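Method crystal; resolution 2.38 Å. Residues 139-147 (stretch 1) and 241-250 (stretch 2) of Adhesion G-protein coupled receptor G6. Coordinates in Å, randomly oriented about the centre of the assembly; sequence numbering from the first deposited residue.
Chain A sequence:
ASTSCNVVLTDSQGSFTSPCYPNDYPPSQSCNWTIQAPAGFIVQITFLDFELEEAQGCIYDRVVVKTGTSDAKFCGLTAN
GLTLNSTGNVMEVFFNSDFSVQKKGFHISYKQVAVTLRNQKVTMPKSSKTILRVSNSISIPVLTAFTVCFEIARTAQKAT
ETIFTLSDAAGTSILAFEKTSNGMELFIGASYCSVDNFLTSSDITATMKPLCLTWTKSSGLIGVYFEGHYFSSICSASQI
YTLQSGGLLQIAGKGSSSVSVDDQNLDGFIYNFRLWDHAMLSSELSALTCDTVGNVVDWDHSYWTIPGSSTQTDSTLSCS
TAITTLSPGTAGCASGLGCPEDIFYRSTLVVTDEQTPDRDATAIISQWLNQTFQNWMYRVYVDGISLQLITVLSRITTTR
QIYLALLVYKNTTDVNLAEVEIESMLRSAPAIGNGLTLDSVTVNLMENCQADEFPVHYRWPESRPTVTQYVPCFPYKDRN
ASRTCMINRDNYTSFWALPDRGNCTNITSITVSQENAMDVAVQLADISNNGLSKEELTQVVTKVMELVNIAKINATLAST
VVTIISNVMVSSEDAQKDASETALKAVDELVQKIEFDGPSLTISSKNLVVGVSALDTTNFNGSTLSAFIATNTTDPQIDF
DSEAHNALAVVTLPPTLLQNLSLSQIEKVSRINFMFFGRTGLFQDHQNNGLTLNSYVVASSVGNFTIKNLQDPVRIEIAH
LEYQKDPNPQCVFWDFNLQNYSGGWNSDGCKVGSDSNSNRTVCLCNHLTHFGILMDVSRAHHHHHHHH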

ATOM      1  N   SER A 139     -20.819  34.909  17.950  1.00 43.41           N
ATOM      2  CA  SER A 139     -21.514  36.082  18.474  1.00 46.44           C
ATOM      3  C   SER A 139     -20.676  36.700  19.582  1.00 46.62           C
ATOM      4  O   SER A 139     -20.431  36.057  20.613  1.00 48.16           O
ATOM      5  CB  SER A 139     -22.899  35.719  19.013  1.00 49.77           C
ATOM      6  OG  SER A 139     -22.899  34.443  19.645  1.00 53.38           O
ATOM      7  N   ILE A 140     -20.257  37.945  19.383  1.00 44.10           N
ATOM      8  CA  ILE A 140     -19.450  38.645  20.377  1.00 40.72           C
ATOM      9  C   ILE A 140     -20.379  39.254  21.420  1.00 37.60           C
ATOM     10  O   ILE A 140     -21.215  40.109  21.079  1.00 37.18           O
ATOM     11  CB  ILE A 140     -18.561  39.723  19.735  1.00 39.18           C
ATOM     12  CG1 ILE A 140     -17.580  39.087  18.750  1.00 39.38           C
ATOM     13  CG2 ILE A 140     -17.801  40.481  20.798  1.00 32.95           C
ATOM     14  CD1 ILE A 140     -16.947  40.098  17.841  1.00 40.48           C
ATOM     15  N   PRO A 141     -20.252  38.876  22.692  1.00 33.67           N
ATOM     16  CA  PRO A 141     -21.184  39.341  23.719  1.00 34.28           C
ATOM     17  C   PRO A 141     -20.963  40.800  24.083  1.00 35.67           C
ATOM     18  O   PRO A 141     -20.120  41.498  23.526  1.00 37.37           O
ATOM     19  CB  PRO A 141     -20.858  38.442  24.913  1.00 34.73           C
ATOM     20  CG  PRO A 141     -19.448  38.047  24.706  1.00 32.26           C
ATOM     21  CD  PRO A 141     -19.313  37.875  23.230  1.00 32.01           C
ATOM     22  N   VAL A 142     -21.773  41.251  25.034  1.00 37.29           N
ATOM     23  CA  VAL A 142     -21.540  42.514  25.708  1.00 35.88           C
ATOM     24  C   VAL A 142     -20.296  42.376  26.573  1.00 35.22           C
ATOM     25  O   VAL A 142     -20.162  41.399  27.320  1.00 34.33           O
ATOM     26  CB  VAL A 142     -22.785  42.899  26.517  1.00 35.33           C
ATOM     27  CG1 VAL A 142     -22.466  43.934  27.584  1.00 35.95           C
ATOM     28  CG2 VAL A 142     -23.868  43.397  25.551  1.00 35.63           C
ATOM     29  N   LEU A 143     -19.360  43.325  26.434  1.00 37.36           N
ATOM     30  CA  LEU A 143     -18.080  43.302  27.133  1.00 35.06           C
ATOM     31  C   LEU A 143     -17.981  44.493  28.085  1.00 35.78           C
ATOM     32  O   LEU A 143     -18.135  45.655  27.676  1.00 36.38           O
ATOM     33  CB  LEU A 143     -16.913  43.300  26.142  1.00 34.83           C
ATOM     34  CG  LEU A 143     -16.711  42.031  25.295  1.00 34.05           C
ATOM     35  CD1 LEU A 143     -15.776  42.297  24.134  1.00 33.98           C
ATOM     36  CD2 LEU A 143     -16.204  40.851  26.127  1.00 33.47           C
ATOM     37  N   THR A 144     -17.758  44.190  29.363  1.00 35.74           N
ATOM     38  CA  THR A 144     -17.323  45.162  30.356  1.00 36.32           C
ATOM     39  C   THR A 144     -15.923  44.855  30.870  1.00 36.06           C
ATOM     40  O   THR A 144     -15.460  45.512  31.812  1.00 36.47           O
ATOM     41  CB  THR A 144     -18.315  45.216  31.526  1.00 36.59           C
ATOM     42  OG1 THR A 144     -18.622  43.889  31.975  1.00 35.98           O
ATOM     43  CG2 THR A 144     -19.578  45.894  31.083  1.00 37.05           C
ATOM     44  N   ALA A 145     -15.256  43.869  30.264  1.00 35.39           N
ATOM     45  CA  ALA A 145     -13.902  43.412  30.538  1.00 35.04           C
ATOM     46  C   ALA A 145     -13.470  42.468  29.419  1.00 46.19           C
ATOM     47  O   ALA A 145     -14.287  41.714  28.884  1.00 34.01           O
ATOM     48  CB  ALA A 145     -13.773  42.696  31.890  1.00 34.82           C
ATOM     49  N   PHE A 146     -12.185  42.520  29.059  1.00 46.69           N
ATOM     50  CA  PHE A 146     -11.642  41.628  28.042  1.00 33.59           C
ATOM     51  C   PHE A 146     -10.151  41.411  28.267  1.00 40.90           C
ATOM     52  O   PHE A 146      -9.461  42.260  28.831  1.00 37.78           O
ATOM     53  CB  PHE A 146     -11.889  42.134  26.593  1.00 33.73           C
ATOM     54  CG  PHE A 146     -11.266  43.494  26.247  1.00 34.35           C
ATOM     55  CD1 PHE A 146      -9.935  43.625  25.835  1.00 34.24           C
ATOM     56  CD2 PHE A 146     -12.061  44.622  26.195  1.00 35.02           C
ATOM     57  CE1 PHE A 146      -9.397  44.856  25.516  1.00 34.82           C
ATOM     58  CE2 PHE A 146     -11.515  45.865  25.846  1.00 35.60           C
ATOM     59  CZ  PHE A 146     -10.193  45.968  25.513  1.00 35.50           C
ATOM     60  N   THR A 147      -9.645  40.312  27.703  1.00 40.34           N
ATOM     61  CA  THR A 147      -8.223  40.125  27.425  1.00 33.40           C
ATOM     62  C   THR A 147      -8.072  39.822  25.945  1.00 32.08           C
ATOM     63  O   THR A 147      -8.732  38.913  25.439  1.00 31.63           O
ATOM     64  CB  THR A 147      -7.625  38.974  28.234  1.00 31.86           C
ATOM     65  OG1 THR A 147      -7.850  39.194  29.633  1.00 37.41           O
ATOM     66  CG2 THR A 147      -6.133  38.853  27.961  1.00 31.63           C
TER
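Stretch 2, residues 241-250: YTLQSGGLLQ

Stretch 2 runs antiparallel to stretch 1, as the order of nearest CA pairs establishes: Ile140 faces Gly246 (CA to CA 5.5 Å), Val142 faces Ser245 (4.6 Å), Leu143 faces Leu243 (4.9 Å) and Thr144 faces Thr242 (5.6 Å), so the numbering falls on one side as it rises on the other. Most of the contact is made by extended loop. Leu143 has phi/psi of -116/123° and Leu243 of -84/118°, both in the beta region, and these two form a single antiparallel bridge. Its evidence is a reciprocal pair of hydrogen bonds: Leu143 N donates to Leu243 O at 2.9 Å with an N-H...O angle of 164°, and Leu243 N donates to Leu143 O at 3.0 Å with 153°. The regular strands, 145-147 and 248-250, lie beyond this bridge in their respective stretches.

A third backbone hydrogen bond, from Gly246 N to Ile140 O (3.0 Å, 158°), fastens the other end of the contact. Gly246 adopts phi/psi of 66/35°, a positive phi that favours glycine, and stretch 2 turns here before Gly247 returns to an extended conformation at -98/-179°. Two CA-H...O contacts supplement the conventional bonds: Val142 CA lies 3.3 Å from Leu243 O, and Ser245 CA lies 3.5 Å from Ile140 O. Each of these carbonyl oxygens therefore receives both an N-H and a CA-H from the opposing backbone. Val142 N and Ser245 OG approach to 3.3 Å, but the angle is too poor for a hydrogen bond.

Among the side chains, Leu243 is central. Its CB packs 3.8 Å from Leu143 CB, while its CD1 reaches 3.9 Å from Phe146 CE2, meeting the aromatic ring obliquely. Ile140 points sideways at CA-to-CB, yet its m,t rotamer brings the end of the chain nearer, with CD1 3.7 Å from Leu249 CB and 3.8 Å from Gly247 O. Leu249 itself points toward stretch 1. These buried apolar contacts lie at separate points along the pairing.

Val142 is exposed but well covered by stretch 2: its CG1 lies 3.8 Å from Thr242 CG2, and its CG2 lies 3.4 Å from Ser245 OG and 3.7 Å from Gln244 OE1. Gln244 leaves its backbone pointing away, but its chain folds back, and its OE1 accepts a hydrogen bond from Ser245 N at 3.3 Å. Thr144 CG2 meets Thr242 CG2 at 3.8 Å. Together the two stretches bury 516 Å², summed over both sides.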

ATOM      1  N   TYR A 241     -18.052  53.507  29.423  1.00 40.92           N
ATOM      2  CA  TYR A 241     -18.440  52.814  28.206  1.00 40.44           C
ATOM      3  C   TYR A 241     -18.627  51.324  28.433  1.00 39.64           C
ATOM      4  O   TYR A 241     -18.006  50.711  29.302  1.00 39.31           O
ATOM      5  CB  TYR A 241     -17.413  53.038  27.101  1.00 40.35           C
ATOM      6  CG  TYR A 241     -17.301  54.492  26.753  1.00 44.14           C
ATOM      7  CD1 TYR A 241     -18.331  55.143  26.080  1.00 43.76           C
ATOM      8  CD2 TYR A 241     -16.179  55.235  27.132  1.00 47.40           C
ATOM      9  CE1 TYR A 241     -18.237  56.496  25.770  1.00 46.11           C
ATOM     10  CE2 TYR A 241     -16.075  56.584  26.829  1.00 47.38           C
ATOM     11  CZ  TYR A 241     -17.108  57.205  26.147  1.00 49.12           C
ATOM     12  OH  TYR A 241     -17.013  58.543  25.846  1.00 54.82           O
ATOM     13  N   THR A 242     -19.493  50.751  27.614  1.00 39.68           N
ATOM     14  CA  THR A 242     -19.744  49.323  27.576  1.00 42.35           C
ATOM     15  C   THR A 242     -19.681  48.903  26.117  1.00 39.33           C
ATOM     16  O   THR A 242     -20.236  49.587  25.252  1.00 40.49           O
ATOM     17  CB  THR A 242     -21.120  48.999  28.189  1.00 44.76           C
ATOM     18  OG1 THR A 242     -21.185  49.507  29.532  1.00 40.78           O
ATOM     19  CG2 THR A 242     -21.399  47.503  28.187  1.00 37.81           C
ATOM     20  N   LEU A 243     -18.988  47.810  25.833  1.00 37.47           N
ATOM     21  CA  LEU A 243     -18.913  47.332  24.460  1.00 37.07           C
ATOM     22  C   LEU A 243     -20.154  46.496  24.170  1.00 36.72           C
ATOM     23  O   LEU A 243     -20.378  45.477  24.828  1.00 36.26           O
ATOM     24  CB  LEU A 243     -17.627  46.533  24.255  1.00 36.47           C
ATOM     25  CG  LEU A 243     -16.331  47.222  24.707  1.00 36.74           C
ATOM     26  CD1 LEU A 243     -15.116  46.322  24.508  1.00 36.10           C
ATOM     27  CD2 LEU A 243     -16.150  48.541  23.981  1.00 37.39           C
ATOM     28  N   GLN A 244     -20.968  46.926  23.206  1.00 36.97           N
ATOM     29  CA  GLN A 244     -22.240  46.261  22.976  1.00 36.73           C
ATOM     30  C   GLN A 244     -22.067  44.956  22.201  1.00 41.52           C
ATOM     31  O   GLN A 244     -21.004  44.651  21.650  1.00 40.81           O
ATOM     32  CB  GLN A 244     -23.207  47.170  22.223  1.00 37.78           C
ATOM     33  CG  GLN A 244     -24.203  47.940  23.108  1.00 40.20           C
ATOM     34  CD  GLN A 244     -25.132  47.046  23.943  1.00 44.79           C
ATOM     35  OE1 GLN A 244     -25.532  45.952  23.521  1.00 37.01           O
ATOM     36  NE2 GLN A 244     -25.497  47.531  25.134  1.00 48.52           N
ATOM     37  N   SER A 245     -23.159  44.192  22.157  1.00 43.16           N
ATOM     38  CA  SER A 245     -23.214  42.903  21.485  1.00 41.75           C
ATOM     39  C   SER A 245     -23.150  43.053  19.967  1.00 36.60           C
ATOM     40  O   SER A 245     -23.294  44.150  19.407  1.00 36.04           O
ATOM     41  CB  SER A 245     -24.503  42.167  21.846  1.00 45.92           C
ATOM     42  OG  SER A 245     -24.322  41.315  22.959  1.00 50.54           O
ATOM     43  N   GLY A 246     -22.929  41.908  19.317  1.00 34.43           N
ATOM     44  CA  GLY A 246     -23.216  41.715  17.907  1.00 39.92           C
ATOM     45  C   GLY A 246     -22.392  42.532  16.940  1.00 46.34           C
ATOM     46  O   GLY A 246     -22.910  42.962  15.903  1.00 50.97           O
ATOM     47  N   GLY A 247     -21.124  42.778  17.257  1.00 44.35           N
ATOM     48  CA  GLY A 247     -20.291  43.627  16.443  1.00 42.86           C
ATOM     49  C   GLY A 247     -19.406  42.846  15.478  1.00 40.61           C
ATOM     50  O   GLY A 247     -19.423  41.619  15.407  1.00 38.32           O
ATOM     51  N   LEU A 248     -18.603  43.611  14.729  1.00 39.79           N
ATOM     52  CA  LEU A 248     -17.695  43.090  13.715  1.00 39.04           C
ATOM     53  C   LEU A 248     -16.267  43.324  14.193  1.00 40.39           C
ATOM     54  O   LEU A 248     -15.771  44.461  14.158  1.00 41.89           O
ATOM     55  CB  LEU A 248     -17.947  43.776  12.374  1.00 37.77           C
ATOM     56  CG  LEU A 248     -17.589  43.025  11.092  1.00 39.08           C
ATOM     57  CD1 LEU A 248     -18.487  43.511   9.967  1.00 40.17           C
ATOM     58  CD2 LEU A 248     -16.127  43.203  10.693  1.00 38.90           C
ATOM     59  N   LEU A 249     -15.599  42.254  14.613  1.00 36.94           N
ATOM     60  CA  LEU A 249     -14.192  42.331  14.979  1.00 35.16           C
ATOM     61  C   LEU A 249     -13.370  41.902  13.774  1.00 40.77           C
ATOM     62  O   LEU A 249     -13.663  40.866  13.169  1.00 43.92           O
ATOM     63  CB  LEU A 249     -13.878  41.449  16.188  1.00 32.69           C
ATOM     64  CG  LEU A 249     -12.402  41.314  16.558  1.00 32.49           C
ATOM     65  CD1 LEU A 249     -11.814  42.672  16.863  1.00 33.18           C
ATOM     66  CD2 LEU A 249     -12.232  40.389  17.737  1.00 32.07           C
ATOM     67  N   GLN A 250     -12.352  42.698  13.428  1.00 42.35           N
ATOM     68  CA  GLN A 250     -11.532  42.413  12.258  1.00 43.04           C
ATOM     69  C   GLN A 250     -10.068  42.735  12.507  1.00 45.89           C
ATOM     70  O   GLN A 250      -9.722  43.564  13.355  1.00 48.91           O
ATOM     71  CB  GLN A 250     -11.995  43.194  11.033  1.00 44.06           C
ATOM     72  CG  GLN A 250     -11.978  44.676  11.205  1.00 47.34           C
ATOM     73  CD  GLN A 250     -12.517  45.370   9.995  1.00 53.82           C
ATOM     74  OE1 GLN A 250     -11.965  45.240   8.894  1.00 57.84           O
ATOM     75  NE2 GLN A 250     -13.608  46.107  10.175  1.00 55.03           N
TER